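Long-range contacts in putative pachytene checkpoint protein 2 (Caenorhabditis elegans, PDB 4XGU), which is an AAA+ ATPase that binds and hydrolyses ATP, and probably acts as a protein remodeller in chromosome recombination during meiosis: residues V171-L176 and N292-C297; L250-E255 and L296-L301. All coordinates share one frame; numbering follows the deposited sequence.

Both contacts use strand 293-299, which lies in the parallel core of the ATPase sheet between strands 174-178 and 245-251. Interaction 1 pairs it with the first of these neighbours and interaction 2 with the second, their centres 13 Å apart and Leu296 and Cys297 common to both. Interaction 1 is wholly buried: parallel backbone bonding with aliphatic side chains on the two faces of the sheet. Interaction 2 starts with the same ladder but follows it past the strand ends, where Glu253, Glu255 and Asn300 are partly exposed and Leu301 exposed. There carboxylates and an amide join the hydrocarbon, though most of this contact is also buried, and the bound ADP touches Asn300.

Interaction 1: residues V171-L176 and N292-C297; sequences VNRLIL and NVLILC
CD1 of Leu174 lies 3.5 Å from CD1 at the tip of the CG1 arm of Ile295, the two chains slanting across one another. The contact depends on the isoleucine torsion: CG1 of Ile295 stands between the backbone N and the carbonyl carbon (chi1 57°), which brings CG1 and CD1 up against CB, CG and CD1 of Leu174. Further along the same face, CD1 of Leu176 packs on CB of Cys297 at 3.8 Å. On the other face Ile175 and Leu296 lie side by side and point the same way, and here the CG2 branch of Ile175 does the touching, 3.6 Å from CG of Leu296.

These pairs follow a parallel register, evidenced by three backbone bonds. Ile295 N donates to Arg173 O almost straight, with 177° at the hydrogen; Ile175 N donates to Ile295 O at 3.1 Å, and Cys297 N to Ile175 O at 2.9 Å. Ahead of the strand, the bent aliphatic chain of Arg173 lays CG 3.1 Å from Val293 O, while its guanidinium goes on to Arg288, whose O accepts from NE.

Outside this shell, Ile284 and Ile287 of helix 275-288 cover the Leu174-Ile295 face, and Val153 of helix 145-161 touches Ile175 and Leu294. Strand 315-318 bonds to the other edge of Leu176. Strand 174-178 runs directly into the predicted ATP-binding loop beginning at Gly179, the strand-to-P-loop order of this NTPase fold. Chemically, the peptide bonds set the register while hydrocarbon fills both faces; in this contact the charged group is confined to the strand's start, and toward the P-loop end side-chain contacts are apolar, the polar groups engaged across the contact being those of the peptide backbone.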
ATOM      1  N   VAL B 171      -3.722  33.386 -17.317  1.00 79.16           N
ATOM      2  CA  VAL B 171      -3.736  34.029 -16.010  1.00 68.37           C
ATOM      3  C   VAL B 171      -4.426  33.116 -14.998  1.00 76.87           C
ATOM      4  O   VAL B 171      -5.648  32.968 -15.017  1.00 81.88           O
ATOM      5  CB  VAL B 171      -4.450  35.395 -16.053  1.00 62.05           C
ATOM      6  CG1 VAL B 171      -4.486  36.025 -14.672  1.00 60.14           C
ATOM      7  CG2 VAL B 171      -3.766  36.321 -17.046  1.00 63.04           C
ATOM      8  N   ASN B 172      -3.638  32.504 -14.119  1.00 74.66           N
ATOM      9  CA  ASN B 172      -4.154  31.506 -13.187  1.00 73.83           C
ATOM     10  C   ASN B 172      -4.895  32.094 -11.990  1.00 69.82           C
ATOM     11  O   ASN B 172      -5.717  31.415 -11.377  1.00 72.82           O
ATOM     12  CB  ASN B 172      -3.014  30.618 -12.681  1.00 78.96           C
ATOM     13  CG  ASN B 172      -2.612  29.554 -13.681  1.00 83.74           C
ATOM     14  OD1 ASN B 172      -3.435  29.077 -14.462  1.00 88.57           O
ATOM     15  ND2 ASN B 172      -1.342  29.170 -13.656  1.00 89.99           N
ATOM     16  N   ARG B 173      -4.584  33.346 -11.661  1.00 70.93           N
ATOM     17  CA  ARG B 173      -5.156  34.040 -10.504  1.00 67.49           C
ATOM     18  C   ARG B 173      -4.774  33.380  -9.184  1.00 66.83           C
ATOM     19  O   ARG B 173      -5.413  33.614  -8.159  1.00 74.80           O
ATOM     20  CB  ARG B 173      -6.684  34.124 -10.611  1.00 69.27           C
ATOM     21  CG  ARG B 173      -7.221  35.540 -10.682  1.00 64.37           C
ATOM     22  CD  ARG B 173      -7.529  35.956 -12.106  1.00 63.15           C
ATOM     23  NE  ARG B 173      -8.679  35.241 -12.649  1.00 70.50           N
ATOM     24  CZ  ARG B 173      -9.160  35.428 -13.874  1.00 72.75           C
ATOM     25  NH1 ARG B 173      -8.587  36.311 -14.682  1.00 68.37           N
ATOM     26  NH2 ARG B 173     -10.211  34.734 -14.292  1.00 71.90           N
ATOM     27  N   LEU B 174      -3.730  32.558  -9.211  1.00 64.23           N
ATOM     28  CA  LEU B 174      -3.221  31.922  -8.000  1.00 59.99           C
ATOM     29  C   LEU B 174      -1.768  32.318  -7.790  1.00 59.99           C
ATOM     30  O   LEU B 174      -1.011  32.450  -8.749  1.00 66.45           O
ATOM     31  CB  LEU B 174      -3.362  30.396  -8.085  1.00 63.51           C
ATOM     32  CG  LEU B 174      -3.103  29.551  -6.828  1.00 64.19           C
ATOM     33  CD1 LEU B 174      -3.918  28.269  -6.866  1.00 62.29           C
ATOM     34  CD2 LEU B 174      -1.629  29.212  -6.664  1.00 69.43           C
ATOM     35  N   ILE B 175      -1.379  32.511  -6.536  1.00 61.55           N
ATOM     36  CA  ILE B 175       0.013  32.808  -6.215  1.00 69.91           C
ATOM     37  C   ILE B 175       0.476  31.953  -5.034  1.00 67.74           C
ATOM     38  O   ILE B 175      -0.273  31.739  -4.083  1.00 68.50           O
ATOM     39  CB  ILE B 175       0.210  34.303  -5.902  1.00 83.47           C
ATOM     40  CG1 ILE B 175       1.604  34.556  -5.330  1.00 84.66           C
ATOM     41  CG2 ILE B 175      -0.856  34.789  -4.938  1.00 92.20           C
ATOM     42  CD1 ILE B 175       1.782  35.933  -4.741  1.00 88.37           C
ATOM     43  N   LEU B 176       1.710  31.462  -5.111  1.00 64.26           N
ATOM     44  CA  LEU B 176       2.253  30.563  -4.101  1.00 57.43           C
ATOM     45  C   LEU B 176       3.554  31.083  -3.491  1.00 65.22           C
ATOM     46  O   LEU B 176       4.517  31.362  -4.202  1.00 67.24           O
ATOM     47  CB  LEU B 176       2.483  29.182  -4.712  1.00 59.68           C
ATOM     48  CG  LEU B 176       3.120  28.102  -3.844  1.00 56.83           C
ATOM     49  CD1 LEU B 176       2.158  27.650  -2.767  1.00 55.22           C
ATOM     50  CD2 LEU B 176       3.548  26.931  -4.710  1.00 62.44           C
ATOM     51  N   ASN B 292     -12.782  38.919 -10.510  1.00 83.01           N
ATOM     52  CA  ASN B 292     -12.665  39.715  -9.292  1.00 75.05           C
ATOM     53  C   ASN B 292     -12.202  38.901  -8.088  1.00 68.02           C
ATOM     54  O   ASN B 292     -12.549  39.207  -6.952  1.00 70.18           O
ATOM     55  CB  ASN B 292     -14.004  40.379  -8.970  1.00 82.24           C
ATOM     56  CG  ASN B 292     -15.075  39.375  -8.586  1.00 87.52           C
ATOM     57  OD1 ASN B 292     -15.036  38.217  -9.002  1.00 93.10           O
ATOM     58  ND2 ASN B 292     -16.039  39.815  -7.784  1.00 90.44           N
ATOM     59  N   VAL B 293     -11.416  37.861  -8.339  1.00 63.78           N
ATOM     60  CA  VAL B 293     -10.973  36.974  -7.272  1.00 58.51           C
ATOM     61  C   VAL B 293      -9.465  36.766  -7.335  1.00 61.82           C
ATOM     62  O   VAL B 293      -8.881  36.778  -8.413  1.00 67.27           O
ATOM     63  CB  VAL B 293     -11.691  35.612  -7.353  1.00 61.96           C
ATOM     64  CG1 VAL B 293     -11.156  34.660  -6.312  1.00 64.14           C
ATOM     65  CG2 VAL B 293     -13.186  35.794  -7.176  1.00 65.44           C
ATOM     66  N   LEU B 294      -8.835  36.590  -6.179  1.00 61.92           N
ATOM     67  CA  LEU B 294      -7.407  36.323  -6.123  1.00 59.81           C
ATOM     68  C   LEU B 294      -7.087  35.400  -4.952  1.00 67.69           C
ATOM     69  O   LEU B 294      -7.428  35.701  -3.808  1.00 78.41           O
ATOM     70  CB  LEU B 294      -6.633  37.631  -5.999  1.00 54.67           C
ATOM     71  CG  LEU B 294      -5.133  37.552  -6.245  1.00 59.72           C
ATOM     72  CD1 LEU B 294      -4.879  36.983  -7.624  1.00 68.30           C
ATOM     73  CD2 LEU B 294      -4.527  38.931  -6.112  1.00 60.43           C
ATOM     74  N   ILE B 295      -6.437  34.275  -5.231  1.00 64.57           N
ATOM     75  CA  ILE B 295      -6.150  33.306  -4.177  1.00 65.50           C
ATOM     76  C   ILE B 295      -4.653  33.216  -3.882  1.00 67.99           C
ATOM     77  O   ILE B 295      -3.827  33.123  -4.793  1.00 71.01           O
ATOM     78  CB  ILE B 295      -6.708  31.912  -4.534  1.00 69.68           C
ATOM     79  CG1 ILE B 295      -6.139  31.416  -5.858  1.00 76.25           C
ATOM     80  CG2 ILE B 295      -8.221  31.966  -4.654  1.00 77.61           C
ATOM     81  CD1 ILE B 295      -6.858  30.199  -6.402  1.00 81.60           C
ATOM     82  N   LEU B 296      -4.311  33.265  -2.599  1.00 67.92           N
ATOM     83  CA  LEU B 296      -2.917  33.263  -2.172  1.00 58.40           C
ATOM     84  C   LEU B 296      -2.623  32.072  -1.266  1.00 62.79           C
ATOM     85  O   LEU B 296      -3.369  31.800  -0.327  1.00 72.14           O
ATOM     86  CB  LEU B 296      -2.570  34.567  -1.446  1.00 59.42           C
ATOM     87  CG  LEU B 296      -2.793  35.896  -2.173  1.00 59.54           C
ATOM     88  CD1 LEU B 296      -4.199  36.430  -1.945  1.00 64.15           C
ATOM     89  CD2 LEU B 296      -1.758  36.911  -1.734  1.00 58.32           C
ATOM     90  N   CYS B 297      -1.531  31.372  -1.549  1.00 62.83           N
ATOM     91  CA  CYS B 297      -1.160  30.188  -0.783  1.00 63.33           C
ATOM     92  C   CYS B 297       0.230  30.325  -0.168  1.00 66.37           C
ATOM     93  O   CYS B 297       1.113  30.965  -0.739  1.00 67.23           O
ATOM     94  CB  CYS B 297      -1.213  28.945  -1.674  1.00 66.31           C
ATOM     95  SG  CYS B 297      -2.809  28.666  -2.472  1.00 92.44           S
TER

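Interaction 2: residues L250-E255 and L296-L301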
ATOM      1  N   LEU B 250      -6.795  33.419   1.284  1.00 61.38           N
ATOM      2  CA  LEU B 250      -5.511  33.008   1.829  1.00 65.99           C
ATOM      3  C   LEU B 250      -5.599  31.589   2.377  1.00 74.32           C
ATOM      4  O   LEU B 250      -6.548  31.244   3.081  1.00 84.11           O
ATOM      5  CB  LEU B 250      -5.054  33.974   2.923  1.00 65.39           C
ATOM      6  CG  LEU B 250      -3.764  33.589   3.650  1.00 63.42           C
ATOM      7  CD1 LEU B 250      -2.606  33.517   2.671  1.00 63.85           C
ATOM      8  CD2 LEU B 250      -3.461  34.568   4.770  1.00 62.06           C
ATOM      9  N   ILE B 251      -4.610  30.768   2.043  1.00 72.61           N
ATOM     10  CA  ILE B 251      -4.560  29.390   2.514  1.00 70.32           C
ATOM     11  C   ILE B 251      -3.211  29.105   3.176  1.00 74.41           C
ATOM     12  O   ILE B 251      -2.169  29.130   2.522  1.00 74.34           O
ATOM     13  CB  ILE B 251      -4.804  28.400   1.361  1.00 69.24           C
ATOM     14  CG1 ILE B 251      -6.178  28.651   0.735  1.00 65.75           C
ATOM     15  CG2 ILE B 251      -4.697  26.966   1.852  1.00 71.06           C
ATOM     16  CD1 ILE B 251      -6.370  28.002  -0.612  1.00 58.87           C
ATOM     17  N   ASP B 252      -3.239  28.842   4.478  1.00 82.32           N
ATOM     18  CA  ASP B 252      -2.019  28.631   5.251  1.00 85.22           C
ATOM     19  C   ASP B 252      -1.702  27.150   5.426  1.00 88.18           C
ATOM     20  O   ASP B 252      -2.608  26.317   5.426  1.00 96.23           O
ATOM     21  CB  ASP B 252      -2.138  29.301   6.620  1.00 90.38           C
ATOM     22  CG  ASP B 252      -2.429  30.786   6.519  1.00 93.01           C
ATOM     23  OD1 ASP B 252      -1.790  31.461   5.683  1.00 96.01           O
ATOM     24  OD2 ASP B 252      -3.298  31.277   7.270  1.00 90.02           O
ATOM     25  N   GLU B 253      -0.414  26.841   5.589  1.00 88.76           N
ATOM     26  CA  GLU B 253       0.059  25.468   5.776  1.00 93.73           C
ATOM     27  C   GLU B 253      -0.541  24.513   4.753  1.00 94.40           C
ATOM     28  O   GLU B 253      -1.111  23.485   5.117  1.00102.34           O
ATOM     29  CB  GLU B 253      -0.263  24.977   7.189  1.00103.91           C
ATOM     30  CG  GLU B 253       0.665  25.510   8.264  1.00112.43           C
ATOM     31  CD  GLU B 253       1.204  24.410   9.162  1.00126.67           C
ATOM     32  OE1 GLU B 253       0.564  23.338   9.246  1.00133.91           O
ATOM     33  OE2 GLU B 253       2.274  24.614   9.777  1.00127.50           O
ATOM     34  N   VAL B 254      -0.408  24.863   3.477  1.00 91.76           N
ATOM     35  CA  VAL B 254      -1.075  24.143   2.396  1.00 92.20           C
ATOM     36  C   VAL B 254      -0.779  22.645   2.404  1.00103.52           C
ATOM     37  O   VAL B 254      -1.662  21.826   2.148  1.00108.66           O
ATOM     38  CB  VAL B 254      -0.679  24.718   1.023  1.00 82.93           C
ATOM     39  CG1 VAL B 254      -1.361  23.953  -0.091  1.00 85.80           C
ATOM     40  CG2 VAL B 254      -1.044  26.187   0.945  1.00 87.32           C
ATOM     41  N   GLU B 255       0.457  22.285   2.720  1.00105.97           N
ATOM     42  CA  GLU B 255       0.854  20.887   2.671  1.00114.22           C
ATOM     43  C   GLU B 255       0.382  20.107   3.894  1.00110.80           C
ATOM     44  O   GLU B 255       0.445  18.876   3.912  1.00115.34           O
ATOM     45  CB  GLU B 255       2.366  20.778   2.516  1.00126.45           C
ATOM     46  CG  GLU B 255       2.870  21.427   1.240  1.00134.55           C
ATOM     47  CD  GLU B 255       4.307  21.070   0.933  1.00140.89           C
ATOM     48  OE1 GLU B 255       5.146  21.992   0.837  1.00141.40           O
ATOM     49  OE2 GLU B 255       4.601  19.865   0.784  1.00143.26           O
ATOM     50  N   LEU B 296      -4.311  33.265  -2.599  1.00 67.92           N
ATOM     51  CA  LEU B 296      -2.917  33.263  -2.172  1.00 58.40           C
ATOM     52  C   LEU B 296      -2.623  32.072  -1.266  1.00 62.79           C
ATOM     53  O   LEU B 296      -3.369  31.800  -0.327  1.00 72.14           O
ATOM     54  CB  LEU B 296      -2.570  34.567  -1.446  1.00 59.42           C
ATOM     55  CG  LEU B 296      -2.793  35.896  -2.173  1.00 59.54           C
ATOM     56  CD1 LEU B 296      -4.199  36.430  -1.945  1.00 64.15           C
ATOM     57  CD2 LEU B 296      -1.758  36.911  -1.734  1.00 58.32           C
ATOM     58  N   CYS B 297      -1.531  31.372  -1.549  1.00 62.83           N
ATOM     59  CA  CYS B 297      -1.160  30.188  -0.783  1.00 63.33           C
ATOM     60  C   CYS B 297       0.230  30.325  -0.168  1.00 66.37           C
ATOM     61  O   CYS B 297       1.113  30.965  -0.739  1.00 67.23           O
ATOM     62  CB  CYS B 297      -1.213  28.945  -1.674  1.00 66.31           C
ATOM     63  SG  CYS B 297      -2.809  28.666  -2.472  1.00 92.44           S
ATOM     64  N   THR B 298       0.418  29.720   0.998  1.00 67.51           N
ATOM     65  CA  THR B 298       1.728  29.688   1.632  1.00 74.02           C
ATOM     66  C   THR B 298       2.053  28.268   2.083  1.00 74.98           C
ATOM     67  O   THR B 298       1.194  27.567   2.611  1.00 85.88           O
ATOM     68  CB  THR B 298       1.809  30.657   2.833  1.00 80.71           C
ATOM     69  OG1 THR B 298       3.010  30.408   3.574  1.00 85.17           O
ATOM     70  CG2 THR B 298       0.618  30.476   3.753  1.00 83.35           C
ATOM     71  N   SER B 299       3.291  27.841   1.857  1.00 71.28           N
ATOM     72  CA  SER B 299       3.721  26.506   2.263  1.00 73.98           C
ATOM     73  C   SER B 299       4.940  26.579   3.182  1.00 84.89           C
ATOM     74  O   SER B 299       6.013  27.016   2.770  1.00 91.01           O
ATOM     75  CB  SER B 299       4.034  25.650   1.035  1.00 78.87           C
ATOM     76  OG  SER B 299       4.371  24.326   1.408  1.00 89.34           O
ATOM     77  N   ASN B 300       4.768  26.148   4.427  1.00 87.89           N
ATOM     78  CA  ASN B 300       5.834  26.237   5.420  1.00 89.11           C
ATOM     79  C   ASN B 300       6.941  25.215   5.182  1.00 97.20           C
ATOM     80  O   ASN B 300       8.037  25.337   5.727  1.00103.26           O
ATOM     81  CB  ASN B 300       5.263  26.069   6.830  1.00 85.60           C
ATOM     82  CG  ASN B 300       4.494  27.290   7.298  1.00 88.34           C
ATOM     83  OD1 ASN B 300       4.783  28.415   6.889  1.00 86.16           O
ATOM     84  ND2 ASN B 300       3.510  27.075   8.163  1.00 94.55           N
ATOM     85  N   LEU B 301       6.648  24.204   4.371  1.00104.86           N
ATOM     86  CA  LEU B 301       7.641  23.195   4.025  1.00117.31           C
ATOM     87  C   LEU B 301       8.396  23.602   2.766  1.00119.18           C
ATOM     88  O   LEU B 301       7.816  24.172   1.844  1.00114.57           O
ATOM     89  CB  LEU B 301       6.979  21.827   3.826  1.00121.42           C
ATOM     90  CG  LEU B 301       7.867  20.669   3.356  1.00122.61           C
ATOM     91  CD1 LEU B 301       8.850  20.260   4.446  1.00122.69           C
ATOM     92  CD2 LEU B 301       7.017  19.485   2.907  1.00124.86           C
TER
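Glu253 and Asn300 cross obliquely, their carboxylate and amide planes turned 73° apart. Asn300 ND2 donates a hydrogen bond to Glu253 OE2 over 3.2 Å, reaching the anti side of that oxygen and 18° out of the carboxylate plane, while the oxygen lies practically in the amide plane. The glutamate, whose backbone points its side chain away at first, is brought round by a bend at chi2 (-130°). OD1, the other arm of the amide, accepts from Lys185 NZ, so partners on both arms limit its rotation. An alanine in place of Glu253 would probably leave Asn300 ND2 without its carboxylate partner and the amide freer to turn.

Asp252 comes slantwise to Thr298, but only the methyl of the threonine meets the acid, CG2 lying 3.2 Å from Asp252 OD1. Thr298 OG1, anti to the backbone N, leads instead to a weak bond from Lys185 NZ. Glu255 runs at about a right angle to Leu301, with OE2 3.2 Å from CD2 of the leucine.

Earlier along both segments the two strands pair in parallel: Ile251 N bonds to Leu296 O at 2.9 Å and Thr298 N to Ile251 O at 3.1 Å. Past the last bridge, Val254 N donates to Thr298 O over 3.3 Å, tying the chain just after strand 245-251 to strand 293-299, and Val254 CG2 packs on Cys297 CB at 3.8 Å.

Leu250 to Glu253 fit a Walker B strand end, and Asn300 the sensor 1 position of AAA+ ATPases. Asn300 touches ADP and its two amide arms engage Lys185 and Glu253, so one side chain bridges the P-loop lysine and the acidic end of the neighbouring strand.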